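Local coordinates for LanC-like protein GCR2 (Arabidopsis thaliana, PDB 3T33) that binds zinc as a member of the LanC-like protein family and may play a role in abscisic acid signalling, at residues G231-L236 with V285-G290; G173-L178 with A237-V242; V294-V299 with T340-S345; T259-I264 with K308-A313; Y78-G83 with V124-G129. One frame throughout, in Å; residues are numbered along the deposited sequence.

Interaction 1. Residues G231-L236 with V285-G290. With ZN (zinc ion), chain B.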
# COMPACT_ATOMS: atom_id res chain seq x y z
N GLY A 231 2.55 12.47 5.42
CA GLY A 231 2.13 11.31 4.64
C GLY A 231 2.22 9.88 5.23
O GLY A 231 2.50 9.64 6.45
N ALA A 232 1.94 8.92 4.33
CA ALA A 232 1.87 7.51 4.73
C ALA A 232 3.28 6.94 5.01
O ALA A 232 3.50 6.29 6.00
CB ALA A 232 1.14 6.71 3.62
N ALA A 233 4.21 7.17 4.10
CA ALA A 233 5.50 6.55 4.16
C ALA A 233 6.35 7.10 5.34
O ALA A 233 6.86 6.31 6.12
CB ALA A 233 6.20 6.73 2.85
N HIS A 234 6.41 8.43 5.54
CA HIS A 234 7.26 8.96 6.58
C HIS A 234 6.59 9.92 7.56
O HIS A 234 7.30 10.51 8.42
CB HIS A 234 8.48 9.69 6.00
CG HIS A 234 9.40 8.83 5.19
ND1 HIS A 234 10.13 7.81 5.74
CD2 HIS A 234 9.81 8.93 3.89
CE1 HIS A 234 10.91 7.27 4.81
NE2 HIS A 234 10.73 7.94 3.68
N GLY A 235 5.26 10.05 7.47
CA GLY A 235 4.54 11.08 8.19
C GLY A 235 3.47 10.65 9.14
O GLY A 235 3.39 9.48 9.55
N LEU A 236 2.59 11.60 9.46
CA LEU A 236 1.53 11.42 10.43
C LEU A 236 0.52 10.31 10.02
O LEU A 236 0.13 9.47 10.85
CB LEU A 236 0.78 12.77 10.62
CG LEU A 236 1.54 14.02 11.14
CD1 LEU A 236 0.60 15.22 11.29
CD2 LEU A 236 2.29 13.80 12.46
N VAL A 285 0.97 13.96 -5.30
CA VAL A 285 -0.29 13.18 -5.10
C VAL A 285 0.10 11.70 -5.13
O VAL A 285 -0.09 11.03 -6.14
CB VAL A 285 -1.33 13.53 -6.20
CG1 VAL A 285 -2.67 12.78 -5.98
CG2 VAL A 285 -1.57 15.05 -6.25
N HIS A 286 0.72 11.23 -4.06
CA HIS A 286 1.37 9.90 -4.04
C HIS A 286 0.84 9.20 -2.83
O HIS A 286 0.33 9.86 -1.91
CB HIS A 286 2.88 9.98 -3.75
CG HIS A 286 3.70 10.75 -4.75
ND1 HIS A 286 3.23 11.12 -6.00
CD2 HIS A 286 5.01 11.13 -4.71
CE1 HIS A 286 4.20 11.74 -6.67
NE2 HIS A 286 5.30 11.72 -5.92
N TRP A 287 0.97 7.87 -2.81
CA TRP A 287 0.86 7.13 -1.58
C TRP A 287 1.88 7.76 -0.62
O TRP A 287 1.57 8.00 0.52
CB TRP A 287 1.30 5.68 -1.77
CG TRP A 287 1.32 4.97 -0.49
CD1 TRP A 287 0.25 4.67 0.28
CD2 TRP A 287 2.47 4.53 0.23
NE1 TRP A 287 0.65 4.02 1.42
CE2 TRP A 287 2.02 3.94 1.43
CE3 TRP A 287 3.85 4.59 -0.00
CZ2 TRP A 287 2.89 3.40 2.40
CZ3 TRP A 287 4.72 4.03 0.95
CH2 TRP A 287 4.23 3.44 2.13
N CYS A 288 3.13 7.93 -1.05
CA CYS A 288 4.18 8.30 -0.08
C CYS A 288 3.91 9.69 0.48
O CYS A 288 3.94 9.86 1.69
CB CYS A 288 5.61 8.06 -0.59
SG CYS A 288 5.97 8.88 -2.08
N HIS A 289 3.53 10.64 -0.37
CA HIS A 289 3.17 12.00 0.08
C HIS A 289 1.92 12.47 -0.66
O HIS A 289 1.82 12.34 -1.89
CB HIS A 289 4.29 13.00 -0.26
CG HIS A 289 5.65 12.60 0.25
ND1 HIS A 289 5.99 12.66 1.59
CD2 HIS A 289 6.75 12.15 -0.41
CE1 HIS A 289 7.24 12.25 1.73
NE2 HIS A 289 7.73 11.93 0.53
N GLY A 290 0.97 13.03 0.06
CA GLY A 290 -0.19 13.61 -0.63
C GLY A 290 -1.48 12.85 -0.35
O GLY A 290 -1.54 11.97 0.50
ZN ZN B . 7.11 7.19 -2.94
O HOH W 1 4.33 13.28 3.53
O HOH W 2 0.52 10.05 1.98
O HOH W 3 5.40 10.82 3.91
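G231 opens the contact by laying its CA 3.8 Å from C288 O, two loop backbones meeting with no side chain between them. Its amide N donates to water 1, 2.7 Å away, and the water also hydrogen-bonds H289 ND1 at the imidazole's in-plane edge. A232 then turns its methyl onto the indole of W287: CB stands 3.8 Å from the centroid of the five-membered ring and 26° off the normal, a CH-pi contact over the face. W287 CG is anti to the backbone N (chi1 174°), which carries the indole's attachment point toward the first loop; the ring's turn then puts a face under A232. The amide of A232 donates to water 2, which lies within donating distance of W287 O and G290 O, with more acceptors around it than it has protons. A233 moves on to the far end of the indole, its CB 3.6 Å from W287 CZ3, and also packs against C288 CB at 3.7 Å. H234 N donates to water 3, which passes the link to C288 O at 2.8 Å. Three waters thus link the two loops. The CA-CB bond of C288 points away from the first loop, and SG binds the zinc ion at 2.2 Å. C333 and H334 also ligate the metal, so the loop packed against A232 and A233 carries one ligand of the zinc site built from inter-helix loops in LanC-like proteins.

Interaction 2. Residues G173-L178 with A237-V242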
# COMPACT_ATOMS: atom_id res chain seq x y z
N GLY A 173 10.90 3.47 11.00
CA GLY A 173 10.61 3.60 12.39
C GLY A 173 9.70 2.58 12.99
O GLY A 173 9.41 1.52 12.44
N ARG A 174 9.28 2.93 14.18
CA ARG A 174 8.50 2.09 15.02
C ARG A 174 7.12 1.75 14.43
O ARG A 174 6.66 0.66 14.62
CB ARG A 174 8.33 2.78 16.42
CG ARG A 174 9.46 2.44 17.44
CD ARG A 174 9.33 3.25 18.79
NE ARG A 174 10.20 4.42 18.76
CZ ARG A 174 11.44 4.44 19.22
NH1 ARG A 174 11.95 3.37 19.80
NH2 ARG A 174 12.17 5.52 19.07
N ALA A 175 6.42 2.68 13.77
CA ALA A 175 5.13 2.33 13.18
C ALA A 175 5.35 1.13 12.22
O ALA A 175 4.60 0.16 12.26
CB ALA A 175 4.50 3.54 12.45
N GLY A 176 6.45 1.19 11.47
CA GLY A 176 6.91 0.14 10.58
C GLY A 176 7.18 -1.24 11.17
O GLY A 176 6.81 -2.27 10.58
N TYR A 177 7.83 -1.28 12.33
CA TYR A 177 8.07 -2.55 12.97
C TYR A 177 6.71 -3.04 13.52
O TYR A 177 6.37 -4.22 13.49
CB TYR A 177 9.08 -2.33 14.09
CG TYR A 177 9.04 -3.45 15.09
CD1 TYR A 177 9.71 -4.65 14.84
CD2 TYR A 177 8.35 -3.32 16.26
CE1 TYR A 177 9.67 -5.71 15.75
CE2 TYR A 177 8.31 -4.43 17.22
CZ TYR A 177 8.97 -5.59 16.94
OH TYR A 177 8.91 -6.69 17.79
N LEU A 178 5.96 -2.12 14.09
CA LEU A 178 4.69 -2.45 14.74
C LEU A 178 3.69 -2.97 13.69
O LEU A 178 2.96 -3.95 13.94
CB LEU A 178 4.11 -1.18 15.38
CG LEU A 178 2.69 -1.26 15.94
CD1 LEU A 178 2.61 -2.40 17.01
CD2 LEU A 178 2.29 0.09 16.53
N ALA A 237 0.12 10.32 8.75
CA ALA A 237 -0.87 9.36 8.22
C ALA A 237 -0.51 7.92 8.52
O ALA A 237 -1.32 7.21 9.08
CB ALA A 237 -1.01 9.55 6.70
N GLY A 238 0.73 7.53 8.17
CA GLY A 238 1.24 6.17 8.33
C GLY A 238 1.29 5.74 9.77
O GLY A 238 1.01 4.57 10.12
N ILE A 239 1.67 6.68 10.63
CA ILE A 239 1.65 6.41 12.07
C ILE A 239 0.25 6.26 12.63
O ILE A 239 0.00 5.32 13.38
CB ILE A 239 2.40 7.54 12.86
CG1 ILE A 239 3.85 7.67 12.29
CG2 ILE A 239 2.41 7.21 14.35
CD1 ILE A 239 4.68 8.88 12.81
N MET A 240 -0.65 7.19 12.34
CA MET A 240 -2.04 7.07 12.81
C MET A 240 -2.67 5.77 12.31
O MET A 240 -3.32 5.03 13.07
CB MET A 240 -2.86 8.27 12.29
CG MET A 240 -2.29 9.61 12.79
SD MET A 240 -2.04 9.69 14.58
CE MET A 240 -0.22 10.03 14.57
N ASN A 241 -2.41 5.49 11.03
CA ASN A 241 -2.91 4.29 10.36
C ASN A 241 -2.55 3.08 11.20
O ASN A 241 -3.44 2.37 11.67
CB ASN A 241 -2.39 4.15 8.92
CG ASN A 241 -2.98 2.94 8.20
OD1 ASN A 241 -2.28 1.97 7.88
ND2 ASN A 241 -4.23 3.00 7.91
N VAL A 242 -1.26 2.92 11.48
CA VAL A 242 -0.84 1.77 12.30
C VAL A 242 -1.53 1.78 13.67
O VAL A 242 -1.92 0.72 14.19
CB VAL A 242 0.72 1.69 12.52
CG1 VAL A 242 1.09 0.31 13.01
CG2 VAL A 242 1.45 1.90 11.19
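V242 and A175 bury the most surface in this contact (73 and 62 Å²), and the valine can be followed outward branch by branch. Its CB lies 4.2 Å from A175 O, already near the backbone of the facing helix. From there the side chain forks. CG1, anti to the backbone N (chi1 -164°), approaches the same carbonyl oxygen at 3.6 Å and also rests 3.7 Å from L178 CG, with L178 CD2 equally near. CG2 takes the other branch and settles on the methyl of A175, CB to CG2 3.7 Å. The valine therefore straddles one turn of its neighbour, CG2 on the A175 methyl and CG1 between A175 O and L178, while the L178 and V242 side chains slide past each other in opposite directions. One turn earlier, I239 adds a looser touch, its CG1 4.2 Å from A175 CB. With only a methyl on the near side, A175 lets the backbones close in, its CA 5.5 Å from that of I239. No hydrogen bond crosses; the contact is apolar and buried. I239 also reaches I205 of helix 195-212, and M240 turns to helix 250-265, so both sit between this layer and the one around it. The segment axes approach to 9.4 Å at 35° with their N-to-C directions roughly aligned, as expected for neighbouring inner helices of the alpha/alpha toroid of LanC-like proteins.

Interaction 3. Residues V294-V299 with T340-S345; sequences VALTLV and TYVFLS
L296 reaches Y341, V342 and S345 through two torsions that both depart from staggered values: chi1 of -105° swings CG round toward the second helix, and chi2 of 32° sets CD1 there. The CA-CB bond of the leucine runs past the other helix, and this bend is what turns the branch inward. CD1 then does all the touching. It lies 3.6 Å from Y341 O, 3.7 Å from V342 CA and 3.7 Å from S345 CB, so one methyl presses on a helical turn made largely of backbone. S345 has OG anti to its own backbone N, which brings the hydroxyl in front of V299. There OG comes within 3.2 Å of V299 CG1, a tight meeting of oxygen and methyl with no hydrogen bond across the pair. The polar requirement of that hydroxyl is met by E414, near the C terminus, to which OG is hydrogen-bonded. A295 completes the interface on the other flank, its CB 4.0 Å from V342 CG1. All six touching residues are buried. Y341 carries its ring away from the contact, and its OH is hydrogen-bonded to D401, while F410 and Y413 cover L296, so the C-terminal tail lies against this pair. The two segment axes come to 9.4 Å and run nearly parallel, at 16°, with A295, S345 and the valines beside the one larger wedge, L296. Helices 291-305 and 336-350 are thus packed in the manner of successive inner staves of the LanC-like alpha/alpha barrel.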
# COMPACT_ATOMS: atom_id res chain seq x y z
N VAL A 294 -2.99 9.54 2.45
CA VAL A 294 -3.84 10.09 3.50
C VAL A 294 -5.24 9.53 3.32
O VAL A 294 -5.90 9.07 4.29
CB VAL A 294 -3.81 11.62 3.41
CG1 VAL A 294 -4.89 12.23 4.33
CG2 VAL A 294 -2.39 12.13 3.71
N ALA A 295 -5.73 9.50 2.07
CA ALA A 295 -7.09 8.90 1.86
C ALA A 295 -7.23 7.50 2.45
O ALA A 295 -8.18 7.17 3.14
CB ALA A 295 -7.39 8.88 0.41
N LEU A 296 -6.23 6.66 2.21
CA LEU A 296 -6.20 5.32 2.78
C LEU A 296 -6.31 5.34 4.30
O LEU A 296 -6.96 4.48 4.93
CB LEU A 296 -4.90 4.67 2.34
CG LEU A 296 -4.82 3.59 1.26
CD1 LEU A 296 -5.87 3.68 0.13
CD2 LEU A 296 -3.33 3.27 0.74
N THR A 297 -5.70 6.33 4.92
CA THR A 297 -5.77 6.45 6.38
C THR A 297 -7.14 6.94 6.82
O THR A 297 -7.67 6.47 7.81
CB THR A 297 -4.72 7.44 6.89
OG1 THR A 297 -3.46 7.12 6.29
CG2 THR A 297 -4.60 7.38 8.38
N LEU A 298 -7.71 7.90 6.12
CA LEU A 298 -9.08 8.37 6.48
C LEU A 298 -10.09 7.23 6.26
O LEU A 298 -11.01 7.03 7.04
CB LEU A 298 -9.45 9.62 5.70
CG LEU A 298 -8.57 10.79 6.16
CD1 LEU A 298 -8.83 11.96 5.29
CD2 LEU A 298 -8.91 11.11 7.64
N VAL A 299 -9.89 6.43 5.22
CA VAL A 299 -10.82 5.30 5.03
C VAL A 299 -10.83 4.47 6.26
O VAL A 299 -11.92 4.10 6.74
CB VAL A 299 -10.53 4.42 3.77
CG1 VAL A 299 -11.18 3.02 3.89
CG2 VAL A 299 -11.01 5.13 2.54
N THR A 340 -4.53 3.43 -7.52
CA THR A 340 -5.68 2.57 -7.67
C THR A 340 -6.31 2.15 -6.34
O THR A 340 -7.55 2.10 -6.22
CB THR A 340 -5.27 1.30 -8.48
OG1 THR A 340 -4.84 1.76 -9.74
CG2 THR A 340 -6.45 0.37 -8.70
N TYR A 341 -5.47 1.86 -5.35
CA TYR A 341 -5.92 1.38 -4.05
C TYR A 341 -6.76 2.39 -3.35
O TYR A 341 -7.63 2.06 -2.51
CB TYR A 341 -4.74 0.97 -3.14
CG TYR A 341 -4.22 -0.46 -3.42
CD1 TYR A 341 -4.88 -1.57 -2.91
CD2 TYR A 341 -3.12 -0.67 -4.23
CE1 TYR A 341 -4.41 -2.88 -3.22
CE2 TYR A 341 -2.67 -1.96 -4.54
CZ TYR A 341 -3.29 -3.05 -4.01
OH TYR A 341 -2.82 -4.33 -4.27
N VAL A 342 -6.55 3.65 -3.67
CA VAL A 342 -7.50 4.63 -3.10
C VAL A 342 -8.95 4.27 -3.48
O VAL A 342 -9.83 4.20 -2.60
CB VAL A 342 -7.18 6.09 -3.57
CG1 VAL A 342 -8.21 7.01 -3.04
CG2 VAL A 342 -5.83 6.53 -3.02
N PHE A 343 -9.21 4.01 -4.76
CA PHE A 343 -10.58 3.65 -5.16
C PHE A 343 -11.09 2.36 -4.60
O PHE A 343 -12.20 2.29 -4.14
CB PHE A 343 -10.70 3.76 -6.69
CG PHE A 343 -10.13 5.04 -7.21
CD1 PHE A 343 -10.56 6.25 -6.66
CD2 PHE A 343 -9.15 5.04 -8.19
CE1 PHE A 343 -10.06 7.45 -7.15
CE2 PHE A 343 -8.64 6.22 -8.68
CZ PHE A 343 -9.06 7.44 -8.14
N LEU A 344 -10.25 1.34 -4.61
CA LEU A 344 -10.50 0.08 -3.92
C LEU A 344 -10.79 0.29 -2.46
O LEU A 344 -11.67 -0.38 -1.91
CB LEU A 344 -9.29 -0.84 -4.01
CG LEU A 344 -9.09 -1.28 -5.45
CD1 LEU A 344 -7.79 -2.12 -5.55
CD2 LEU A 344 -10.30 -2.07 -5.99
N SER A 345 -10.11 1.21 -1.83
CA SER A 345 -10.37 1.42 -0.42
C SER A 345 -11.74 2.05 -0.18
O SER A 345 -12.42 1.75 0.79
CB SER A 345 -9.27 2.32 0.22
OG SER A 345 -9.18 2.05 1.65

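Interaction 4. Residues T259-I264 with K308-A313; sequences TLSYMI and KEFVEA
I264 and A313 make the closest apolar contact, I264 CD1 standing 3.6 Å from A313 CB. I264 CD1 also lies 3.9 Å from F310 CD1, and it arrives at the rim of the phenyl ring, in its plane, with the two side chains crossing at about a right angle. L260 supplies the second hold on that ring through its CB, 4.0 Å from F310 CE1. On the more open side, the carboxylate of E309 lies alongside S261: S261 OG is 3.3 Å from E309 OE1 and 3.4 Å from E309 OE2, nearly equidistant from the two. No hydrogen bond is made out there, and the hydroxyl is instead hydrogen-bonded to K257 O, one turn back in its own helix. E309 CG is anti to the backbone N (chi1 -175°) and the chain is extended beyond it, so the carboxylate reaches S261, with OE2 also near I264 CD1.

Both helices belong to the outer layer of the double-layered alpha/alpha toroid characteristic of LanC-like proteins. Their segment axes stay 11.2 Å apart at 49°, and the larger side chains of I264, F310 and E309 bridge the interval. What lies beneath is helix 291-305 of the inner layer: L298 packs against I264, F310 and A313, and A301 against both L260 and F310, with Y305 at the phenyl as well. L260 also leans on M244 of helix 236-244.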
# COMPACT_ATOMS: atom_id res chain seq x y z
N THR A 259 -5.27 14.43 15.63
CA THR A 259 -4.21 14.60 14.59
C THR A 259 -4.81 14.53 13.21
O THR A 259 -4.43 15.27 12.32
CB THR A 259 -3.12 13.53 14.78
OG1 THR A 259 -2.65 13.61 16.12
CG2 THR A 259 -1.97 13.73 13.85
N LEU A 260 -5.77 13.62 13.02
CA LEU A 260 -6.42 13.50 11.72
C LEU A 260 -7.35 14.70 11.39
O LEU A 260 -7.28 15.23 10.30
CB LEU A 260 -7.14 12.14 11.56
CG LEU A 260 -6.30 10.85 11.50
CD1 LEU A 260 -7.19 9.69 11.44
CD2 LEU A 260 -5.39 10.86 10.31
N SER A 261 -8.18 15.15 12.34
CA SER A 261 -8.88 16.44 12.15
C SER A 261 -7.92 17.55 11.80
O SER A 261 -8.10 18.25 10.81
CB SER A 261 -9.63 16.84 13.41
OG SER A 261 -10.46 15.75 13.75
N TYR A 262 -6.89 17.72 12.60
CA TYR A 262 -5.91 18.76 12.32
C TYR A 262 -5.56 18.77 10.85
O TYR A 262 -5.66 19.78 10.22
CB TYR A 262 -4.66 18.55 13.18
CG TYR A 262 -3.53 19.45 12.76
CD1 TYR A 262 -3.46 20.77 13.21
CD2 TYR A 262 -2.56 18.99 11.88
CE1 TYR A 262 -2.45 21.59 12.82
CE2 TYR A 262 -1.55 19.79 11.49
CZ TYR A 262 -1.50 21.09 11.96
OH TYR A 262 -0.49 21.89 11.55
N MET A 263 -5.15 17.62 10.32
CA MET A 263 -4.78 17.46 8.89
C MET A 263 -5.91 17.80 7.90
O MET A 263 -5.68 18.41 6.86
CB MET A 263 -4.33 16.03 8.66
CG MET A 263 -2.98 15.67 9.35
SD MET A 263 -2.33 13.98 8.99
CE MET A 263 -1.39 14.44 7.58
N ILE A 264 -7.13 17.43 8.23
CA ILE A 264 -8.26 17.72 7.37
C ILE A 264 -8.42 19.24 7.27
O ILE A 264 -8.33 19.81 6.16
CB ILE A 264 -9.54 16.97 7.88
CG1 ILE A 264 -9.33 15.46 7.71
CG2 ILE A 264 -10.83 17.42 7.12
CD1 ILE A 264 -10.35 14.61 8.35
N LYS A 308 -18.86 11.32 10.25
CA LYS A 308 -19.15 12.02 9.02
C LYS A 308 -17.90 12.68 8.52
O LYS A 308 -17.59 12.61 7.32
CB LYS A 308 -20.21 13.09 9.24
CG LYS A 308 -20.37 14.06 8.07
CD LYS A 308 -21.61 13.72 7.24
CE LYS A 308 -22.81 14.56 7.71
NZ LYS A 308 -22.59 16.02 7.41
N GLU A 309 -17.20 13.35 9.43
CA GLU A 309 -15.99 14.10 9.06
C GLU A 309 -15.00 13.26 8.24
O GLU A 309 -14.40 13.78 7.32
CB GLU A 309 -15.28 14.63 10.31
CG GLU A 309 -14.05 15.54 9.99
CD GLU A 309 -13.21 15.89 11.23
OE1 GLU A 309 -13.42 15.27 12.30
OE2 GLU A 309 -12.33 16.79 11.11
N PHE A 310 -14.85 11.98 8.62
CA PHE A 310 -13.81 11.10 8.10
C PHE A 310 -14.29 10.52 6.79
O PHE A 310 -13.60 10.67 5.80
CB PHE A 310 -13.45 9.96 9.11
CG PHE A 310 -12.68 10.43 10.36
CD1 PHE A 310 -11.86 11.56 10.33
CD2 PHE A 310 -12.77 9.72 11.55
CE1 PHE A 310 -11.18 12.01 11.47
CE2 PHE A 310 -12.09 10.14 12.68
CZ PHE A 310 -11.28 11.30 12.63
N VAL A 311 -15.49 9.92 6.79
CA VAL A 311 -16.16 9.46 5.57
C VAL A 311 -16.03 10.51 4.45
O VAL A 311 -15.52 10.22 3.35
CB VAL A 311 -17.67 9.17 5.83
CG1 VAL A 311 -18.34 8.63 4.58
CG2 VAL A 311 -17.85 8.19 6.90
N GLU A 312 -16.44 11.74 4.73
CA GLU A 312 -16.52 12.74 3.70
C GLU A 312 -15.14 13.18 3.27
O GLU A 312 -14.90 13.43 2.08
CB GLU A 312 -17.37 13.95 4.14
CG GLU A 312 -18.91 13.69 4.15
CD GLU A 312 -19.73 14.98 4.43
OE1 GLU A 312 -19.12 16.02 4.81
OE2 GLU A 312 -20.99 14.95 4.25
N ALA A 313 -14.25 13.28 4.26
CA ALA A 313 -12.88 13.67 3.99
C ALA A 313 -12.17 12.62 3.10
O ALA A 313 -11.44 12.98 2.17
CB ALA A 313 -12.12 13.88 5.30

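Interaction 5. Residues Y78-G83 with V124-G129; sequences YNLYTG and VTFICG
Y81 presents its ring edge to I127, with I127 CG2 lying in the ring plane 3.6 Å from Y81 CD2. C128 SG approaches the same ring obliquely, 5.0 Å from its centroid and 41° off the normal, a sulfur-aromatic contact. The Y78 ring carries N79 CB over the centre of one face, while its OH comes 3.5 Å from G129 CA and is hydrogen-bonded to S121. F126 is met obliquely by L80: L80 CD2 lies 3.6 Å from F126 CE2.

Two turns of related kind form the backbone of the contact. In the first, an Asx motif, N79 OD1 accepts from T82 N and also from G83 N, two donors fixing the amide's rotation. In the second, an ST motif, T125 OG1 accepts from C128 N, and L171 O binds the same hydroxyl. Each turn leads straight into a helix, 84-98 or 130-144, as in the glycine-rich loops that rim the central cavity of the LanC-like toroid. The Y81 side chain itself comes within about 4 Å, nearest atoms, of the zinc ion and touches C333, one of its ligands.

Between the turns the direct bonds are weak: N79 ND2 to C128 O at 3.3 Å (157° at the hydrogen), and Y81 N to I127 O at 3.1 Å. Water 4 is the firmer bridge, accepting from L80 N and donating to F126 O and, at 2.7 Å, to G129 O.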
# COMPACT_ATOMS: atom_id res chain seq x y z
N TYR A 78 17.21 -7.35 -1.18
CA TYR A 78 16.59 -8.02 -0.02
C TYR A 78 15.27 -7.50 0.50
O TYR A 78 14.40 -8.25 0.71
CB TYR A 78 17.58 -8.26 1.12
CG TYR A 78 17.36 -7.50 2.42
CD1 TYR A 78 16.35 -7.82 3.28
CD2 TYR A 78 18.21 -6.48 2.80
CE1 TYR A 78 16.17 -7.13 4.44
CE2 TYR A 78 18.05 -5.80 3.95
CZ TYR A 78 17.03 -6.12 4.77
OH TYR A 78 16.88 -5.43 5.91
N ASN A 79 15.12 -6.21 0.70
CA ASN A 79 13.90 -5.70 1.27
C ASN A 79 12.65 -5.73 0.39
O ASN A 79 12.73 -6.07 -0.76
CB ASN A 79 14.12 -4.35 1.94
CG ASN A 79 14.10 -3.20 0.99
OD1 ASN A 79 13.81 -3.36 -0.16
ND2 ASN A 79 14.41 -2.04 1.48
N LEU A 80 11.51 -5.39 0.96
CA LEU A 80 10.23 -5.52 0.22
C LEU A 80 10.13 -4.46 -0.85
O LEU A 80 9.64 -4.71 -1.97
CB LEU A 80 9.04 -5.43 1.18
CG LEU A 80 7.68 -5.75 0.61
CD1 LEU A 80 7.45 -7.27 0.49
CD2 LEU A 80 6.54 -5.07 1.44
N TYR A 81 10.67 -3.29 -0.48
CA TYR A 81 10.48 -2.01 -1.17
C TYR A 81 11.11 -2.03 -2.53
O TYR A 81 10.42 -1.71 -3.53
CB TYR A 81 11.14 -0.88 -0.34
CG TYR A 81 10.83 0.47 -0.89
CD1 TYR A 81 11.65 1.08 -1.80
CD2 TYR A 81 9.65 1.13 -0.52
CE1 TYR A 81 11.32 2.28 -2.34
CE2 TYR A 81 9.33 2.32 -1.03
CZ TYR A 81 10.14 2.89 -1.94
OH TYR A 81 9.80 4.10 -2.42
N THR A 82 12.39 -2.41 -2.60
CA THR A 82 13.05 -2.54 -3.90
C THR A 82 13.74 -3.90 -4.12
O THR A 82 14.14 -4.22 -5.22
CB THR A 82 14.04 -1.37 -4.20
OG1 THR A 82 14.91 -1.14 -3.07
CG2 THR A 82 13.29 -0.11 -4.49
N GLY A 83 13.87 -4.70 -3.08
CA GLY A 83 14.67 -5.91 -3.21
C GLY A 83 13.85 -7.15 -3.46
O GLY A 83 12.66 -7.10 -3.94
N VAL A 124 14.54 -2.42 10.50
CA VAL A 124 13.64 -3.09 11.41
C VAL A 124 12.12 -3.15 10.92
O VAL A 124 11.25 -3.74 11.56
CB VAL A 124 13.87 -2.35 12.73
CG1 VAL A 124 12.65 -1.64 13.25
CG2 VAL A 124 14.69 -3.18 13.71
N THR A 125 11.80 -2.57 9.77
CA THR A 125 10.36 -2.49 9.37
C THR A 125 9.89 -3.56 8.35
O THR A 125 10.70 -4.29 7.73
CB THR A 125 10.00 -1.09 8.80
OG1 THR A 125 10.65 -0.93 7.54
CG2 THR A 125 10.47 0.07 9.76
N PHE A 126 8.57 -3.62 8.17
CA PHE A 126 8.01 -4.52 7.14
C PHE A 126 8.51 -4.19 5.73
O PHE A 126 8.93 -5.10 5.00
CB PHE A 126 6.46 -4.49 7.17
CG PHE A 126 5.82 -5.55 6.32
CD1 PHE A 126 5.66 -6.81 6.80
CD2 PHE A 126 5.32 -5.24 5.06
CE1 PHE A 126 5.06 -7.80 6.01
CE2 PHE A 126 4.69 -6.20 4.31
CZ PHE A 126 4.58 -7.49 4.78
N ILE A 127 8.45 -2.92 5.35
CA ILE A 127 8.65 -2.54 3.96
C ILE A 127 10.14 -2.35 3.64
O ILE A 127 10.59 -2.56 2.50
CB ILE A 127 7.90 -1.23 3.64
CG1 ILE A 127 6.37 -1.38 3.74
CG2 ILE A 127 8.32 -0.64 2.31
CD1 ILE A 127 5.62 0.05 3.89
N CYS A 128 10.93 -1.97 4.65
CA CYS A 128 12.32 -1.69 4.38
C CYS A 128 13.35 -2.54 5.10
O CYS A 128 14.53 -2.45 4.80
CB CYS A 128 12.62 -0.19 4.56
SG CYS A 128 11.97 0.76 3.21
N GLY A 129 12.91 -3.39 6.03
CA GLY A 129 13.83 -4.13 6.88
C GLY A 129 13.48 -5.59 7.09
O GLY A 129 12.72 -6.22 6.34
O HOH W 4 11.61 -5.44 3.97

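From the N terminus, interaction 5 comes first and closes its loop, joining the segments before helices 84-98 and 130-144, before any other contact opens. The remaining four then overlap in a chain of crossings: interaction 2 opens at 173-178, interaction 1 starts before it closes at 237-242, interaction 4 starts before interaction 1 closes at 285-290, and interaction 3 starts before interaction 4 closes at 308-313. Interaction 3 closes last, at 340-345. Interactions 2 and 3 tie inner helices, interaction 4 outer ones, and interactions 1 and 5 the loops beside the zinc. F126 and G176 join interaction 5 to 2; T297 and L260 join 3 to 4.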